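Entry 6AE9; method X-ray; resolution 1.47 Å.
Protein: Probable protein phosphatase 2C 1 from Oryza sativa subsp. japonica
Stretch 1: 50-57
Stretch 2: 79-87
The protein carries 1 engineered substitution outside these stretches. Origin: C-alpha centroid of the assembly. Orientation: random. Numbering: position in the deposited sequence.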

# COMPACT_ATOMS: atom_id res chain seq x y z
N ALA A 50 -23.47 -6.75 16.25
CA ALA A 50 -23.65 -5.72 15.23
C ALA A 50 -23.76 -4.31 15.80
O ALA A 50 -23.67 -3.34 15.05
N LEU A 51 -23.96 -4.17 17.11
CA LEU A 51 -24.32 -2.86 17.65
C LEU A 51 -23.15 -1.88 17.60
O LEU A 51 -23.34 -0.70 17.28
N PHE A 52 -21.94 -2.33 17.94
CA PHE A 52 -20.81 -1.41 17.99
C PHE A 52 -20.51 -0.81 16.62
O PHE A 52 -20.36 0.40 16.47
N SER A 53 -20.45 -1.66 15.58
CA SER A 53 -20.16 -1.13 14.25
C SER A 53 -21.26 -0.20 13.75
O SER A 53 -20.97 0.85 13.16
N ARG A 54 -22.53 -0.58 13.95
CA ARG A 54 -23.63 0.27 13.52
C ARG A 54 -23.63 1.61 14.25
O ARG A 54 -23.83 2.66 13.64
N GLU A 55 -23.40 1.58 15.57
CA GLU A 55 -23.38 2.83 16.32
C GLU A 55 -22.19 3.71 15.92
O GLU A 55 -22.34 4.93 15.77
N LEU A 56 -21.02 3.10 15.74
CA LEU A 56 -19.84 3.85 15.32
C LEU A 56 -20.10 4.59 14.01
O LEU A 56 -19.71 5.75 13.85
N MET A 57 -20.78 3.93 13.06
CA MET A 57 -21.11 4.60 11.81
C MET A 57 -22.12 5.71 12.01
O MET A 57 -22.01 6.78 11.38
N LYS A 79 -13.83 11.14 17.83
CA LYS A 79 -15.11 11.53 18.41
C LYS A 79 -16.12 10.40 18.33
O LYS A 79 -16.85 10.13 19.30
N ALA A 80 -16.22 9.74 17.18
CA ALA A 80 -17.20 8.68 17.02
C ALA A 80 -16.95 7.54 17.99
O ALA A 80 -17.89 7.01 18.61
N HIS A 81 -15.68 7.15 18.16
CA HIS A 81 -15.35 6.08 19.09
C HIS A 81 -15.72 6.45 20.52
O HIS A 81 -16.36 5.67 21.24
N ALA A 82 -15.36 7.67 20.95
CA ALA A 82 -15.64 8.07 22.32
C ALA A 82 -17.14 8.18 22.59
O ALA A 82 -17.57 8.02 23.73
N ALA A 83 -17.94 8.44 21.56
CA ALA A 83 -19.39 8.54 21.72
C ALA A 83 -20.09 7.19 21.68
O ALA A 83 -21.29 7.13 21.95
N THR A 84 -19.38 6.11 21.34
CA THR A 84 -20.02 4.81 21.16
C THR A 84 -20.12 4.09 22.50
O THR A 84 -19.10 3.82 23.14
N THR A 85 -21.35 3.80 22.93
CA THR A 85 -21.57 3.15 24.22
C THR A 85 -21.88 1.66 24.11
O THR A 85 -21.82 0.96 25.13
N SER A 86 -22.22 1.17 22.92
CA SER A 86 -22.49 -0.26 22.76
C SER A 86 -21.24 -1.06 23.11
O SER A 86 -20.11 -0.66 22.81
N VAL A 87 -21.45 -2.22 23.73
CA VAL A 87 -20.35 -3.15 23.98
C VAL A 87 -19.98 -3.83 22.67
O VAL A 87 -20.86 -4.26 21.91

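The helix of the first stretch packs against the end of helix 79-83 and the loop that follows it. The two helix axes approach to 9.1 Å, with 131° between their N-to-C directions, and the contact buries 472 Å² summed over both sides. The CA atoms pair F52 with S86 at 5.2 Å and L56 with A80 at 5.8 Å, so the earlier turn of the first helix meets the loop and the later turn meets the second helix.

The polar contacts centre on E55. Its CA-to-CB bond points toward the other stretch, and chi1 and chi2 are both t (-179° each), which extends the chain and delivers the carboxylate to the loop. E55 OE1 accepts two hydrogen bonds from S86, one from N (2.9 Å, N-H...acceptor angle 152°) and a short one from OG (2.6 Å); S86, also pointing toward its partner, adopts chi1 m. E55 OE2 accepts from T85 N at 3.0 Å and 163°. The carboxylate therefore takes up two successive backbone NH groups where the helix has already ended. T85 itself directs its CA-to-CB bond away, so its main contribution is the backbone NH. E55 OE2 also lies 3.4 Å from A83 O, but both are acceptors and no hydrogen bond forms.

T84 points toward the first helix with chi1 m (-63°). Within its own stretch, T84 OG1 donates to A80 O at 2.7 Å, an arrangement that ties the loop residue back to the preceding helical turn. The methyl T84 CG2 lies 3.6 Å from F52 CD2 and 3.4 Å from E55 OE1, while T84 OG1 is 3.7 Å from L56 CA.

Nonpolar side chains F52 and L56 fill much of the remaining contact. F52 leaves its backbone sideways with chi1 t (-174°) and chi2 -85°, and its ring edge meets the carbonyl oxygen S86 O (F52 CD2 to S86 O, 3.4 Å) and H81 CD2 (from F52 CZ, 4.0 Å). H81, likewise chi1 t, starts sideways, but the end of its side chain comes nearer the first helix. L56 uses chi1 t and chi2 p to bring L56 CD1 to 3.8 Å from A80 CB; that CB points toward the helix, and its small size accompanies the close CA pairing. At the margin, L51 CB lies 3.6 Å from S86 OG; the L51 chi1 is m and chi2 t.

One water links the backbones beside F52: it accepts from F52 N at 3.0 Å and lies 2.7 Å from V87 O, where it can donate. A50, S53 and A82 direct CB away and make no contact across the stretches.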

# COMPACT_ATOMS: atom_id res chain seq x y z
CB ALA A 50 -24.92 -6.01 14.42
CB LEU A 51 -24.86 -2.99 19.07
CG LEU A 51 -26.18 -3.76 19.15
CD1 LEU A 51 -26.73 -3.74 20.58
CD2 LEU A 51 -27.22 -3.21 18.17
CB PHE A 52 -19.58 -2.10 18.59
CG PHE A 52 -18.41 -1.17 18.81
CD1 PHE A 52 -17.52 -0.90 17.78
CD2 PHE A 52 -18.20 -0.57 20.04
CE1 PHE A 52 -16.44 -0.04 17.96
CE2 PHE A 52 -17.12 0.29 20.24
CZ PHE A 52 -16.24 0.55 19.19
CB SER A 53 -19.91 -2.26 13.25
OG SER A 53 -21.05 -3.10 13.15
CB ARG A 54 -24.96 -0.45 13.72
CG ARG A 54 -25.30 -1.40 12.60
CD ARG A 54 -26.55 -2.21 12.88
NE ARG A 54 -26.56 -3.40 12.04
CZ ARG A 54 -27.37 -4.44 12.23
NH1 ARG A 54 -28.23 -4.43 13.23
NH2 ARG A 54 -27.30 -5.49 11.41
CB GLU A 55 -23.35 2.55 17.83
CG GLU A 55 -23.36 3.85 18.63
CD GLU A 55 -23.30 3.65 20.13
OE1 GLU A 55 -23.25 2.49 20.58
OE2 GLU A 55 -23.30 4.67 20.86
CB LEU A 56 -18.65 2.90 15.18
CG LEU A 56 -17.30 3.55 14.88
CD1 LEU A 56 -16.82 4.39 16.06
CD2 LEU A 56 -16.28 2.47 14.52
CB MET A 57 -21.60 3.59 10.77
CG MET A 57 -20.53 2.62 10.29
SD MET A 57 -19.18 3.39 9.36
CE MET A 57 -17.98 3.81 10.63
CB LYS A 79 -15.66 12.76 17.69
CG LYS A 79 -14.79 14.00 17.78
CD LYS A 79 -14.79 14.60 19.16
CE LYS A 79 -14.36 16.05 19.08
NZ LYS A 79 -14.03 16.54 20.44
CB ALA A 80 -17.19 8.16 15.58
CB HIS A 81 -13.85 5.77 18.98
CG HIS A 81 -13.38 4.65 19.84
ND1 HIS A 81 -12.05 4.46 20.14
CD2 HIS A 81 -14.05 3.66 20.47
CE1 HIS A 81 -11.92 3.39 20.91
NE2 HIS A 81 -13.12 2.89 21.13
CB ALA A 82 -14.92 9.37 22.66
CB ALA A 83 -19.99 9.46 20.66
CB THR A 84 -19.24 3.98 20.13
OG1 THR A 84 -19.27 4.66 18.86
CG2 THR A 84 -19.87 2.60 19.97
CB THR A 85 -22.69 3.84 25.00
OG1 THR A 85 -23.91 3.82 24.24
CG2 THR A 85 -22.31 5.28 25.33
CB SER A 86 -22.88 -0.56 21.31
OG SER A 86 -24.12 0.04 20.96
CB VAL A 87 -20.76 -4.16 25.06
CG1 VAL A 87 -19.70 -5.23 25.21
CG2 VAL A 87 -21.01 -3.45 26.38
O HOH W 1 -21.43 -4.92 19.35